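Local coordinates for DNA ligase (Alteromonas mediterranea, PDB 6GDR), which seals breaks in the DNA backbone, probably through an adenylated intermediate formed with ATP, at residues E28-E33 with Q166-S171; A85-S90 with S122-K127; L237-P242 with S266-K271. All blocks are in the same frame, centred on the assembly; numbering follows the deposited sequence.

Contact 1. Residues E28-E33 with Q166-S171; sequences EYWVSE and QFTLSS. With AMP (adenosine monophosphate), chain G.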
loop_
_atom_site.group_PDB
_atom_site.type_symbol
_atom_site.label_atom_id
_atom_site.label_comp_id
_atom_site.label_asym_id
_atom_site.label_seq_id
_atom_site.Cartn_x
_atom_site.Cartn_y
_atom_site.Cartn_z
ATOM N N GLU D 28 5.822 15.587 -15.120
ATOM C CA GLU D 28 5.154 16.495 -14.198
ATOM C C GLU D 28 4.937 15.886 -12.817
ATOM O O GLU D 28 4.255 16.495 -11.986
ATOM C CB GLU D 28 3.805 16.930 -14.779
ATOM C CG GLU D 28 3.873 17.443 -16.208
ATOM C CD GLU D 28 2.510 17.818 -16.757
ATOM O OE1 GLU D 28 1.544 17.875 -15.967
ATOM O OE2 GLU D 28 2.404 18.050 -17.979
ATOM N N TYR D 29 5.500 14.710 -12.553
ATOM C CA TYR D 29 5.271 13.992 -11.308
ATOM C C TYR D 29 6.584 13.745 -10.579
ATOM O O TYR D 29 7.628 13.520 -11.198
ATOM C CB TYR D 29 4.591 12.640 -11.560
ATOM C CG TYR D 29 3.185 12.732 -12.097
ATOM C CD1 TYR D 29 2.948 12.962 -13.445
ATOM C CD2 TYR D 29 2.092 12.570 -11.258
ATOM C CE1 TYR D 29 1.659 13.039 -13.941
ATOM C CE2 TYR D 29 0.803 12.644 -11.742
ATOM C CZ TYR D 29 0.590 12.878 -13.085
ATOM O OH TYR D 29 -0.695 12.954 -13.572
ATOM N N TRP D 30 6.517 13.788 -9.251
ATOM C CA TRP D 30 7.571 13.227 -8.420
ATOM C C TRP D 30 7.334 11.730 -8.277
ATOM O O TRP D 30 6.241 11.301 -7.897
ATOM C CB TRP D 30 7.597 13.884 -7.040
ATOM C CG TRP D 30 8.315 15.198 -6.984
ATOM C CD1 TRP D 30 7.792 16.401 -6.608
ATOM C CD2 TRP D 30 9.691 15.442 -7.303
ATOM N NE1 TRP D 30 8.753 17.379 -6.678
ATOM C CE2 TRP D 30 9.929 16.816 -7.102
ATOM C CE3 TRP D 30 10.744 14.633 -7.742
ATOM C CZ2 TRP D 30 11.174 17.399 -7.324
ATOM C CZ3 TRP D 30 11.980 15.213 -7.962
ATOM C CH2 TRP D 30 12.185 16.582 -7.753
ATOM N N VAL D 31 8.350 10.937 -8.592
ATOM C CA VAL D 31 8.263 9.484 -8.504
ATOM C C VAL D 31 8.940 9.035 -7.218
ATOM O O VAL D 31 9.947 9.615 -6.795
ATOM C CB VAL D 31 8.906 8.806 -9.728
ATOM C CG1 VAL D 31 8.606 7.312 -9.724
ATOM C CG2 VAL D 31 8.413 9.449 -11.017
ATOM N N SER D 32 8.380 8.005 -6.592
ATOM C CA SER D 32 8.966 7.428 -5.392
ATOM C C SER D 32 8.511 5.982 -5.284
ATOM O O SER D 32 7.451 5.612 -5.794
ATOM C CB SER D 32 8.568 8.210 -4.136
ATOM O OG SER D 32 7.166 8.186 -3.942
ATOM N N GLU D 33 9.326 5.173 -4.616
ATOM C CA GLU D 33 9.009 3.766 -4.422
ATOM C C GLU D 33 7.926 3.622 -3.362
ATOM O O GLU D 33 8.020 4.215 -2.283
ATOM C CB GLU D 33 10.260 2.992 -4.008
ATOM C CG GLU D 33 10.014 1.523 -3.690
ATOM C CD GLU D 33 11.297 0.770 -3.392
ATOM O OE1 GLU D 33 12.361 1.175 -3.908
ATOM O OE2 GLU D 33 11.244 -0.225 -2.639
ATOM N N GLN D 166 12.410 11.157 -3.432
ATOM C CA GLN D 166 11.649 11.527 -4.615
ATOM C C GLN D 166 12.615 11.770 -5.765
ATOM O O GLN D 166 13.567 12.544 -5.627
ATOM C CB GLN D 166 10.806 12.779 -4.357
ATOM C CG GLN D 166 9.882 12.677 -3.150
ATOM C CD GLN D 166 8.622 11.885 -3.436
ATOM O OE1 GLN D 166 8.271 11.647 -4.592
ATOM N NE2 GLN D 166 7.931 11.476 -2.379
ATOM N N PHE D 167 12.371 11.103 -6.890
ATOM C CA PHE D 167 13.184 11.246 -8.089
ATOM C C PHE D 167 12.269 11.531 -9.276
ATOM O O PHE D 167 11.047 11.637 -9.136
ATOM C CB PHE D 167 14.036 9.993 -8.331
ATOM C CG PHE D 167 13.241 8.720 -8.373
ATOM C CD1 PHE D 167 12.762 8.226 -9.573
ATOM C CD2 PHE D 167 12.976 8.017 -7.210
ATOM C CE1 PHE D 167 12.031 7.054 -9.613
ATOM C CE2 PHE D 167 12.246 6.846 -7.244
ATOM C CZ PHE D 167 11.773 6.363 -8.446
ATOM N N THR D 168 12.872 11.657 -10.456
ATOM C CA THR D 168 12.158 12.018 -11.673
ATOM C C THR D 168 12.390 10.967 -12.750
ATOM O O THR D 168 13.495 10.433 -12.886
ATOM C CB THR D 168 12.608 13.391 -12.189
ATOM O OG1 THR D 168 12.429 14.375 -11.162
ATOM C CG2 THR D 168 11.802 13.802 -13.415
ATOM N N LEU D 169 11.336 10.674 -13.508
ATOM C CA LEU D 169 11.395 9.839 -14.697
ATOM C C LEU D 169 10.847 10.630 -15.882
ATOM O O LEU D 169 10.189 11.661 -15.716
ATOM C CB LEU D 169 10.606 8.536 -14.497
ATOM C CG LEU D 169 11.080 7.624 -13.361
ATOM C CD1 LEU D 169 10.085 6.499 -13.137
ATOM C CD2 LEU D 169 12.459 7.059 -13.662
ATOM N N SER D 170 11.119 10.137 -17.090
ATOM C CA SER D 170 10.735 10.843 -18.308
ATOM C C SER D 170 9.658 10.067 -19.060
ATOM O O SER D 170 8.464 10.320 -18.874
ATOM C CB SER D 170 11.960 11.073 -19.197
ATOM O OG SER D 170 12.556 9.835 -19.548
ATOM N N SER D 171 10.062 9.113 -19.898
ATOM C CA SER D 171 9.116 8.385 -20.732
ATOM C C SER D 171 8.288 7.413 -19.896
ATOM O O SER D 171 8.632 7.070 -18.761
ATOM C CB SER D 171 9.854 7.618 -21.829
ATOM O OG SER D 171 10.756 8.466 -22.519
HETATM P P AMP G . -3.174 1.509 -1.291
HETATM O O1P AMP G . -1.804 0.969 -0.951
HETATM O O2P AMP G . -3.853 1.030 -2.553
HETATM O "O5'" AMP G . -3.074 3.114 -1.349
HETATM C "C5'" AMP G . -1.792 3.734 -1.320
HETATM C "C4'" AMP G . -1.235 3.717 0.102
HETATM O "O4'" AMP G . 0.166 3.432 0.074
HETATM C "C3'" AMP G . -1.415 5.022 0.861
HETATM O "O3'" AMP G . -2.363 4.841 1.918
HETATM C "C2'" AMP G . -0.044 5.372 1.404
HETATM O "O2'" AMP G . -0.082 5.593 2.815
HETATM C "C1'" AMP G . 0.844 4.174 1.091
HETATM N N9 AMP G . 2.227 4.479 0.631
HETATM C C8 AMP G . 3.266 3.655 0.870
HETATM N N7 AMP G . 4.416 4.151 0.350
HETATM C C5 AMP G . 4.119 5.322 -0.236
HETATM C C6 AMP G . 4.878 6.358 -0.972
HETATM N N6 AMP G . 6.205 6.217 -1.178
HETATM N N1 AMP G . 4.206 7.435 -1.427
HETATM C C2 AMP G . 2.883 7.580 -1.226
HETATM N N3 AMP G . 2.136 6.673 -0.566
HETATM C C4 AMP G . 2.679 5.543 -0.050
HETATM O O HOH W 1 8.824 12.370 -13.168
HETATM O O HOH W 2 6.053 10.150 -5.384
#
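Val-31 O meets Phe-167 in two ways. Val-31 O accepts a hydrogen bond from Phe-167 N at 2.8 Å, nearly straight (168° at the hydrogen), and it also sits over one face of the Phe-167 ring, offset toward the rim. A CA-H...O contact from Gln-166 CA adds to its surroundings. The return bond, Val-31 N to Phe-167 O, makes this a single antiparallel hydrogen-bonded pair. Phe-167 CG stands between the backbone N and the carbonyl carbon (chi1 54°), and the ring lies against Val-31. Val-31 CB lies 4.0 Å from the Phe-167 ring centroid, a CH-pi contact, and Val-31 CG1 reaches Phe-167 CE1 at 3.4 Å. Leu-169 CD1 packs on the same valine. Phe-167 O lies at the edge of the Trp-30 indole, whose NE1 is hydrogen-bonded to Asp-143 OD1. A water joins Gln-166 OE1 to Trp-30 O and Ser-32 OG. The loop thus pairs briefly with the outer strand 29-34 of a mixed sheet. Farther along that strand, Glu-33 O lies 2.9 Å from AMP N6. This is the adenine end of the nucleotide pocket in the adenylation domain of ATP-dependent DNA ligases.

Contact 2. Residues A85-S90 with S122-K127; sequences ASIVLS and SKRWAK. With nucleotides of chain A; nucleotides of chain B.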
loop_
_atom_site.group_PDB
_atom_site.type_symbol
_atom_site.label_atom_id
_atom_site.label_comp_id
_atom_site.label_asym_id
_atom_site.label_seq_id
_atom_site.Cartn_x
_atom_site.Cartn_y
_atom_site.Cartn_z
ATOM N N ALA D 85 3.720 -4.817 10.547
ATOM C CA ALA D 85 2.375 -4.712 11.096
ATOM C C ALA D 85 2.278 -5.327 12.485
ATOM O O ALA D 85 1.391 -4.948 13.258
ATOM C CB ALA D 85 1.373 -5.379 10.151
ATOM N N SER D 86 3.171 -6.259 12.821
ATOM C CA SER D 86 3.151 -6.848 14.156
ATOM C C SER D 86 3.657 -5.861 15.199
ATOM O O SER D 86 3.142 -5.824 16.324
ATOM C CB SER D 86 3.985 -8.130 14.174
ATOM O OG SER D 86 4.045 -8.681 15.478
ATOM N N ILE D 87 4.650 -5.046 14.845
ATOM C CA ILE D 87 5.209 -4.093 15.800
ATOM C C ILE D 87 4.264 -2.910 15.990
ATOM O O ILE D 87 3.999 -2.482 17.119
ATOM C CB ILE D 87 6.603 -3.626 15.339
ATOM C CG1 ILE D 87 7.552 -4.825 15.178
ATOM C CG2 ILE D 87 7.167 -2.604 16.323
ATOM C CD1 ILE D 87 8.941 -4.455 14.677
ATOM N N VAL D 88 3.744 -2.364 14.888
ATOM C CA VAL D 88 3.049 -1.080 14.945
ATOM C C VAL D 88 1.693 -1.215 15.625
ATOM O O VAL D 88 1.304 -0.364 16.434
ATOM C CB VAL D 88 2.918 -0.495 13.527
ATOM C CG1 VAL D 88 2.017 0.733 13.529
ATOM C CG2 VAL D 88 4.298 -0.139 12.971
ATOM N N LEU D 89 0.944 -2.269 15.306
ATOM C CA LEU D 89 -0.430 -2.358 15.779
ATOM C C LEU D 89 -0.548 -2.915 17.192
ATOM O O LEU D 89 -1.611 -2.773 17.808
ATOM C CB LEU D 89 -1.258 -3.222 14.829
ATOM C CG LEU D 89 -1.276 -2.781 13.363
ATOM C CD1 LEU D 89 -2.081 -3.767 12.529
ATOM C CD2 LEU D 89 -1.835 -1.374 13.213
ATOM N N SER D 90 0.505 -3.531 17.720
ATOM C CA SER D 90 0.435 -4.138 19.042
ATOM C C SER D 90 0.611 -3.085 20.128
ATOM O O SER D 90 1.394 -2.142 19.980
ATOM C CB SER D 90 1.504 -5.220 19.187
ATOM O OG SER D 90 1.334 -6.239 18.215
ATOM N N SER D 122 9.675 -4.835 24.305
ATOM C CA SER D 122 8.912 -4.134 23.277
ATOM C C SER D 122 9.759 -3.059 22.602
ATOM O O SER D 122 9.233 -2.056 22.113
ATOM C CB SER D 122 7.625 -3.522 23.842
ATOM O OG SER D 122 6.834 -4.498 24.496
ATOM N N LYS D 123 11.077 -3.266 22.579
ATOM C CA LYS D 123 12.005 -2.373 21.897
ATOM C C LYS D 123 12.113 -2.745 20.421
ATOM O O LYS D 123 13.138 -2.489 19.782
ATOM C CB LYS D 123 13.381 -2.437 22.567
ATOM N N ARG D 124 11.057 -3.349 19.873
ATOM C CA ARG D 124 11.064 -3.795 18.485
ATOM C C ARG D 124 11.032 -2.635 17.500
ATOM O O ARG D 124 11.310 -2.843 16.314
ATOM C CB ARG D 124 9.872 -4.725 18.243
ATOM C CG ARG D 124 9.695 -5.788 19.325
ATOM C CD ARG D 124 8.825 -6.945 18.854
ATOM N NE ARG D 124 7.399 -6.630 18.877
ATOM C CZ ARG D 124 6.447 -7.447 18.437
ATOM N NH1 ARG D 124 5.174 -7.081 18.498
ATOM N NH2 ARG D 124 6.765 -8.631 17.930
ATOM N N TRP D 125 10.717 -1.425 17.961
ATOM C CA TRP D 125 10.696 -0.246 17.105
ATOM C C TRP D 125 12.089 0.251 16.743
ATOM O O TRP D 125 12.196 1.283 16.070
ATOM C CB TRP D 125 9.924 0.881 17.794
ATOM C CG TRP D 125 8.474 0.583 18.010
ATOM C CD1 TRP D 125 7.945 -0.360 18.843
ATOM C CD2 TRP D 125 7.363 1.240 17.389
ATOM N NE1 TRP D 125 6.573 -0.335 18.775
ATOM C CE2 TRP D 125 6.191 0.640 17.890
ATOM C CE3 TRP D 125 7.246 2.275 16.458
ATOM C CZ2 TRP D 125 4.919 1.040 17.490
ATOM C CZ3 TRP D 125 5.982 2.672 16.061
ATOM C CH2 TRP D 125 4.836 2.054 16.577
ATOM N N ALA D 126 13.147 -0.442 17.166
ATOM C CA ALA D 126 14.500 0.062 16.954
ATOM C C ALA D 126 14.772 0.309 15.475
ATOM O O ALA D 126 15.312 1.355 15.098
ATOM C CB ALA D 126 15.517 -0.920 17.535
ATOM N N LYS D 127 14.400 -0.643 14.619
ATOM C CA LYS D 127 14.676 -0.559 13.191
ATOM C C LYS D 127 13.459 -0.110 12.386
ATOM O O LYS D 127 13.399 -0.353 11.176
ATOM C CB LYS D 127 15.191 -1.907 12.683
ATOM C CG LYS D 127 16.622 -2.212 13.116
ATOM C CD LYS D 127 17.639 -1.454 12.269
ATOM C CE LYS D 127 18.974 -1.299 12.984
ATOM N NZ LYS D 127 19.043 -0.043 13.785
ATOM P P DC A 16 0.907 -10.242 16.308
ATOM O OP1 DC A 16 2.128 -9.611 16.854
ATOM O OP2 DC A 16 0.701 -11.699 16.460
ATOM O "O5'" DC A 16 -0.363 -9.488 16.916
ATOM C "C5'" DC A 16 -0.660 -8.164 16.495
ATOM C "C4'" DC A 16 -1.749 -7.551 17.351
ATOM O "O4'" DC A 16 -3.052 -7.950 16.839
ATOM C "C3'" DC A 16 -1.730 -7.983 18.812
ATOM O "O3'" DC A 16 -2.163 -6.913 19.652
ATOM C "C2'" DC A 16 -2.687 -9.168 18.815
ATOM C "C1'" DC A 16 -3.741 -8.724 17.806
ATOM N N1 DC A 16 -4.454 -9.843 17.097
ATOM C C2 DC A 16 -5.839 -9.769 16.903
ATOM O O2 DC A 16 -6.461 -8.790 17.332
ATOM N N3 DC A 16 -6.466 -10.782 16.251
ATOM C C4 DC A 16 -5.765 -11.823 15.801
ATOM N N4 DC A 16 -6.427 -12.794 15.165
ATOM C C5 DC A 16 -4.354 -11.914 15.983
ATOM C C6 DC A 16 -3.745 -10.911 16.625
ATOM P P DT A 15 1.499 -13.208 10.413
ATOM O OP1 DT A 15 2.964 -13.006 10.481
ATOM O OP2 DT A 15 0.934 -14.567 10.567
ATOM O "O5'" DT A 15 0.799 -12.262 11.493
ATOM C "C5'" DT A 15 1.000 -10.858 11.437
ATOM C "C4'" DT A 15 0.109 -10.140 12.434
ATOM O "O4'" DT A 15 -1.263 -10.196 11.985
ATOM C "C3'" DT A 15 0.111 -10.738 13.845
ATOM O "O3'" DT A 15 0.832 -9.894 14.741
ATOM C "C2'" DT A 15 -1.377 -10.860 14.220
ATOM C "C1'" DT A 15 -2.100 -10.111 13.108
ATOM N N1 DT A 15 -3.440 -10.680 12.758
ATOM C C2 DT A 15 -4.568 -9.920 12.965
ATOM O O2 DT A 15 -4.541 -8.793 13.427
ATOM N N3 DT A 15 -5.743 -10.529 12.610
ATOM C C4 DT A 15 -5.898 -11.797 12.080
ATOM O O4 DT A 15 -6.998 -12.257 11.794
ATOM C C5 DT A 15 -4.675 -12.541 11.888
ATOM C C7 DT A 15 -4.717 -13.929 11.320
ATOM C C6 DT A 15 -3.518 -11.954 12.231
ATOM P P DC B 9 -7.128 0.499 10.190
ATOM O OP1 DC B 9 -6.730 1.938 10.379
ATOM O OP2 DC B 9 -8.065 0.337 9.025
ATOM O "O5'" DC B 9 -5.868 -0.425 10.029
ATOM C "C5'" DC B 9 -4.636 0.165 9.686
ATOM C "C4'" DC B 9 -3.594 -0.942 9.506
ATOM O "O4'" DC B 9 -4.016 -2.064 9.978
ATOM C "C3'" DC B 9 -3.385 -1.207 7.974
ATOM O "O3'" DC B 9 -2.442 -0.393 7.515
ATOM C "C2'" DC B 9 -2.952 -2.683 7.924
ATOM C "C1'" DC B 9 -3.623 -3.242 8.910
ATOM N N1 DC B 9 -4.784 -3.845 8.427
ATOM C C2 DC B 9 -4.738 -5.207 7.924
ATOM O O2 DC B 9 -3.687 -5.822 7.922
ATOM N N3 DC B 9 -5.958 -5.841 7.418
ATOM C C4 DC B 9 -7.186 -5.143 7.410
ATOM N N4 DC B 9 -8.349 -5.776 6.917
ATOM C C5 DC B 9 -7.242 -3.760 7.919
ATOM C C6 DC B 9 -6.027 -3.127 8.422
#
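The last turn of helix 81-89 lies beside the loop that leads to strand 129-134. The backbones come nearest at Ile-87 and Arg-124, with the two CA atoms 6.4 Å apart. No hydrogen bond joins the segments, so side chains carry the contact. Ile-87 sends its two branches to different partners. Ile-87 CG2, anti to the backbone N, lies over the five-membered ring of Trp-125, 3.5 Å from its centroid and 16° off the normal, a CH-pi contact. Ile-87 CG1, beside the backbone N (chi1 -58°), stands over one face of the Arg-124 guanidinium near its rim, and Ile-87 CD1 beyond it approaches Arg-124 O at 3.3 Å. The six-membered part of the indole reaches the next helix residue, with Trp-125 CZ2 3.8 Å from Val-88 CA. Phe-61 meets the same indole edge-to-face. Both segments belong to the adenylation domain, and this part of the helix faces the bound DNA. Ser-86 OG donates to OP1 of DC16 of chain A at 2.5 Å. Ser-90 OG donates to Ser-86 O at 2.6 Å. Arg-124 NH1 comes within 3.2 Å of Ser-86 O, at an angle too poor for a hydrogen bond. The Ser-90 hydroxyl and OP1 of DC16 of chain A both lie near the guanidinium plane, at its edge. The arginine probably adds positive charge beside that phosphate.

Contact 3. Residues L237-P242 with S266-K271; sequences LLVETP and SWVTFK. With nucleotides of chain C.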
loop_
_atom_site.group_PDB
_atom_site.type_symbol
_atom_site.label_atom_id
_atom_site.label_comp_id
_atom_site.label_asym_id
_atom_site.label_seq_id
_atom_site.Cartn_x
_atom_site.Cartn_y
_atom_site.Cartn_z
ATOM N N LEU D 237 -14.002 -19.511 -3.010
ATOM C CA LEU D 237 -13.631 -20.828 -3.507
ATOM C C LEU D 237 -12.292 -21.222 -2.905
ATOM O O LEU D 237 -11.341 -20.435 -2.936
ATOM C CB LEU D 237 -13.534 -20.840 -5.036
ATOM C CG LEU D 237 -14.759 -20.361 -5.815
ATOM C CD1 LEU D 237 -14.432 -20.290 -7.296
ATOM C CD2 LEU D 237 -15.947 -21.275 -5.572
ATOM N N LEU D 238 -12.218 -22.434 -2.360
ATOM C CA LEU D 238 -10.955 -22.962 -1.852
ATOM C C LEU D 238 -10.190 -23.553 -3.029
ATOM O O LEU D 238 -10.429 -24.693 -3.432
ATOM C CB LEU D 238 -11.193 -24.004 -0.766
ATOM C CG LEU D 238 -9.926 -24.655 -0.200
ATOM C CD1 LEU D 238 -9.002 -23.614 0.426
ATOM C CD2 LEU D 238 -10.281 -25.731 0.813
ATOM N N VAL D 239 -9.268 -22.775 -3.582
ATOM C CA VAL D 239 -8.496 -23.191 -4.732
ATOM C C VAL D 239 -7.132 -23.685 -4.262
ATOM O O VAL D 239 -6.737 -23.494 -3.115
ATOM C CB VAL D 239 -8.357 -22.052 -5.772
ATOM C CG1 VAL D 239 -9.729 -21.587 -6.237
ATOM C CG2 VAL D 239 -7.562 -20.886 -5.199
ATOM N N GLU D 240 -6.399 -24.330 -5.167
ATOM C CA GLU D 240 -5.077 -24.855 -4.855
ATOM C C GLU D 240 -4.203 -24.747 -6.094
ATOM O O GLU D 240 -4.628 -25.121 -7.190
ATOM C CB GLU D 240 -5.158 -26.309 -4.379
ATOM C CG GLU D 240 -3.807 -26.996 -4.237
ATOM C CD GLU D 240 -3.912 -28.348 -3.561
ATOM O OE1 GLU D 240 -4.092 -28.387 -2.326
ATOM O OE2 GLU D 240 -3.823 -29.372 -4.268
ATOM N N THR D 241 -2.991 -24.236 -5.915
ATOM C CA THR D 241 -2.077 -24.070 -7.029
ATOM C C THR D 241 -1.357 -25.381 -7.324
ATOM O O THR D 241 -1.259 -26.258 -6.460
ATOM C CB THR D 241 -1.055 -22.979 -6.719
ATOM O OG1 THR D 241 -0.208 -23.402 -5.643
ATOM C CG2 THR D 241 -1.751 -21.683 -6.333
ATOM N N PRO D 242 -0.845 -25.546 -8.547
ATOM C CA PRO D 242 -0.098 -26.775 -8.862
ATOM C C PRO D 242 1.032 -27.063 -7.892
ATOM O O PRO D 242 1.369 -28.234 -7.672
ATOM C CB PRO D 242 0.427 -26.506 -10.278
ATOM C CG PRO D 242 -0.539 -25.534 -10.858
ATOM C CD PRO D 242 -0.982 -24.665 -9.719
ATOM N N SER D 266 -12.677 -28.046 -11.318
ATOM C CA SER D 266 -12.283 -27.235 -12.457
ATOM C C SER D 266 -11.069 -26.381 -12.094
ATOM O O SER D 266 -10.599 -26.368 -10.954
ATOM C CB SER D 266 -13.452 -26.366 -12.918
ATOM O OG SER D 266 -13.906 -25.519 -11.876
ATOM N N TRP D 267 -10.547 -25.659 -13.082
ATOM C CA TRP D 267 -9.404 -24.776 -12.900
ATOM C C TRP D 267 -9.814 -23.344 -13.204
ATOM O O TRP D 267 -10.622 -23.097 -14.106
ATOM C CB TRP D 267 -8.239 -25.191 -13.800
ATOM C CG TRP D 267 -7.579 -26.459 -13.367
ATOM C CD1 TRP D 267 -8.013 -27.730 -13.598
ATOM C CD2 TRP D 267 -6.359 -26.579 -12.627
ATOM N NE1 TRP D 267 -7.140 -28.636 -13.047
ATOM C CE2 TRP D 267 -6.115 -27.954 -12.445
ATOM C CE3 TRP D 267 -5.449 -25.657 -12.102
ATOM C CZ2 TRP D 267 -5.001 -28.430 -11.758
ATOM C CZ3 TRP D 267 -4.344 -26.131 -11.420
ATOM C CH2 TRP D 267 -4.128 -27.505 -11.255
ATOM N N VAL D 268 -9.254 -22.403 -12.447
ATOM C CA VAL D 268 -9.540 -20.987 -12.621
ATOM C C VAL D 268 -8.226 -20.224 -12.662
ATOM O O VAL D 268 -7.220 -20.647 -12.084
ATOM C CB VAL D 268 -10.445 -20.435 -11.497
ATOM C CG1 VAL D 268 -11.770 -21.183 -11.468
ATOM C CG2 VAL D 268 -9.744 -20.527 -10.145
ATOM N N THR D 269 -8.242 -19.088 -13.352
ATOM C CA THR D 269 -7.098 -18.192 -13.418
ATOM C C THR D 269 -7.367 -16.959 -12.568
ATOM O O THR D 269 -8.456 -16.378 -12.622
ATOM C CB THR D 269 -6.802 -17.773 -14.860
ATOM O OG1 THR D 269 -6.657 -18.942 -15.677
ATOM C CG2 THR D 269 -5.520 -16.951 -14.933
ATOM N N PHE D 270 -6.364 -16.562 -11.788
ATOM C CA PHE D 270 -6.486 -15.438 -10.875
ATOM C C PHE D 270 -5.241 -14.571 -10.975
ATOM O O PHE D 270 -4.147 -15.061 -11.264
ATOM C CB PHE D 270 -6.667 -15.909 -9.426
ATOM C CG PHE D 270 -5.443 -16.564 -8.845
ATOM C CD1 PHE D 270 -4.541 -15.830 -8.092
ATOM C CD2 PHE D 270 -5.194 -17.908 -9.055
ATOM C CE1 PHE D 270 -3.414 -16.426 -7.559
ATOM C CE2 PHE D 270 -4.068 -18.510 -8.523
ATOM C CZ PHE D 270 -3.178 -17.768 -7.774
ATOM N N LYS D 271 -5.419 -13.278 -10.729
ATOM C CA LYS D 271 -4.302 -12.355 -10.621
ATOM C C LYS D 271 -3.969 -12.132 -9.153
ATOM O O LYS D 271 -4.810 -12.299 -8.268
ATOM C CB LYS D 271 -4.614 -11.021 -11.308
ATOM C CG LYS D 271 -5.341 -9.995 -10.449
ATOM C CD LYS D 271 -5.577 -8.715 -11.230
ATOM C CE LYS D 271 -5.980 -7.574 -10.315
ATOM N NZ LYS D 271 -6.057 -6.277 -11.042
ATOM P P DC C 3 -8.606 -5.165 -8.503
ATOM O OP1 DC C 3 -8.161 -5.635 -9.835
ATOM O OP2 DC C 3 -8.548 -3.723 -8.177
ATOM O "O5'" DC C 3 -10.110 -5.652 -8.255
ATOM C "C5'" DC C 3 -10.450 -7.022 -8.420
ATOM C "C4'" DC C 3 -11.855 -7.300 -7.907
ATOM O "O4'" DC C 3 -11.968 -6.848 -6.538
ATOM C "C3'" DC C 3 -12.960 -6.580 -8.657
ATOM O "O3'" DC C 3 -13.412 -7.356 -9.762
ATOM C "C2'" DC C 3 -14.048 -6.391 -7.601
ATOM C "C1'" DC C 3 -13.296 -6.439 -6.268
ATOM N N1 DC C 3 -13.258 -5.128 -5.553
ATOM C C2 DC C 3 -14.354 -4.732 -4.783
ATOM O O2 DC C 3 -15.340 -5.477 -4.712
ATOM N N3 DC C 3 -14.307 -3.542 -4.137
ATOM C C4 DC C 3 -13.226 -2.768 -4.241
ATOM N N4 DC C 3 -13.226 -1.603 -3.583
ATOM C C5 DC C 3 -12.097 -3.156 -5.020
ATOM C C6 DC C 3 -12.155 -4.332 -5.653
#
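Val-239 and Val-268 meet through one methyl each, Val-239 CG1 to Val-268 CG2 at 4.0 Å, with the side chains crossing at about a right angle. Their first torsions are alike (chi1 -58° and -60°), yet different branches touch. Val-239 uses CG1, anti to the carbonyl carbon; Val-268 uses CG2, between the backbone N and the carbonyl carbon. Phe-270 turns CG into that same position, and the edge of its ring faces Thr-241 CG2, 4.4 Å from Phe-270 CZ. The Thr-241 hydroxyl is hydrogen-bonded to Val-245 N. Strands 234-240 and 267-272 are not neighbours: both pair with strand 214-225, and they meet mainly through side chains, as across the interior of an OB-fold barrel. Phe-247 and Phe-286 add to this core. Nearer the surface, Trp-267 places CZ3 3.9 Å from Pro-242 CG. Lys-271 does not touch 237-242. Its chain is extended beyond CG (chi2 179°), and Lys-271 NZ donates to OP1 of DC3 of chain C at 2.5 Å. NZ is also hydrogen-bonded to Tyr-273 OH. An alanine here would probably leave that phosphate oxygen without its ammonium partner and Tyr-273 OH without this bond.

How the contacts relate
Contacts 1 and 2 belong to the adenylation domain and contact 3 to the OB domain. Along the chain, 85-90 and 122-127 both fall between the two segments of contact 1, while contact 3 follows later. None touches another. The centres of contact 1 and contact 2 lie about 31 Å apart. Those of contact 1 and contact 3 are about 37 Å apart, and those of contact 2 and contact 3 about 35 Å. Contact 1 borders the AMP, and its nearest atom is about 9 Å from DNA. In contact 2 the side chain of Val-88 is about 12 Å from AMP. Contacts 2 and 3 each hold a DNA phosphate, on different DNA chains, so both domains contact the DNA.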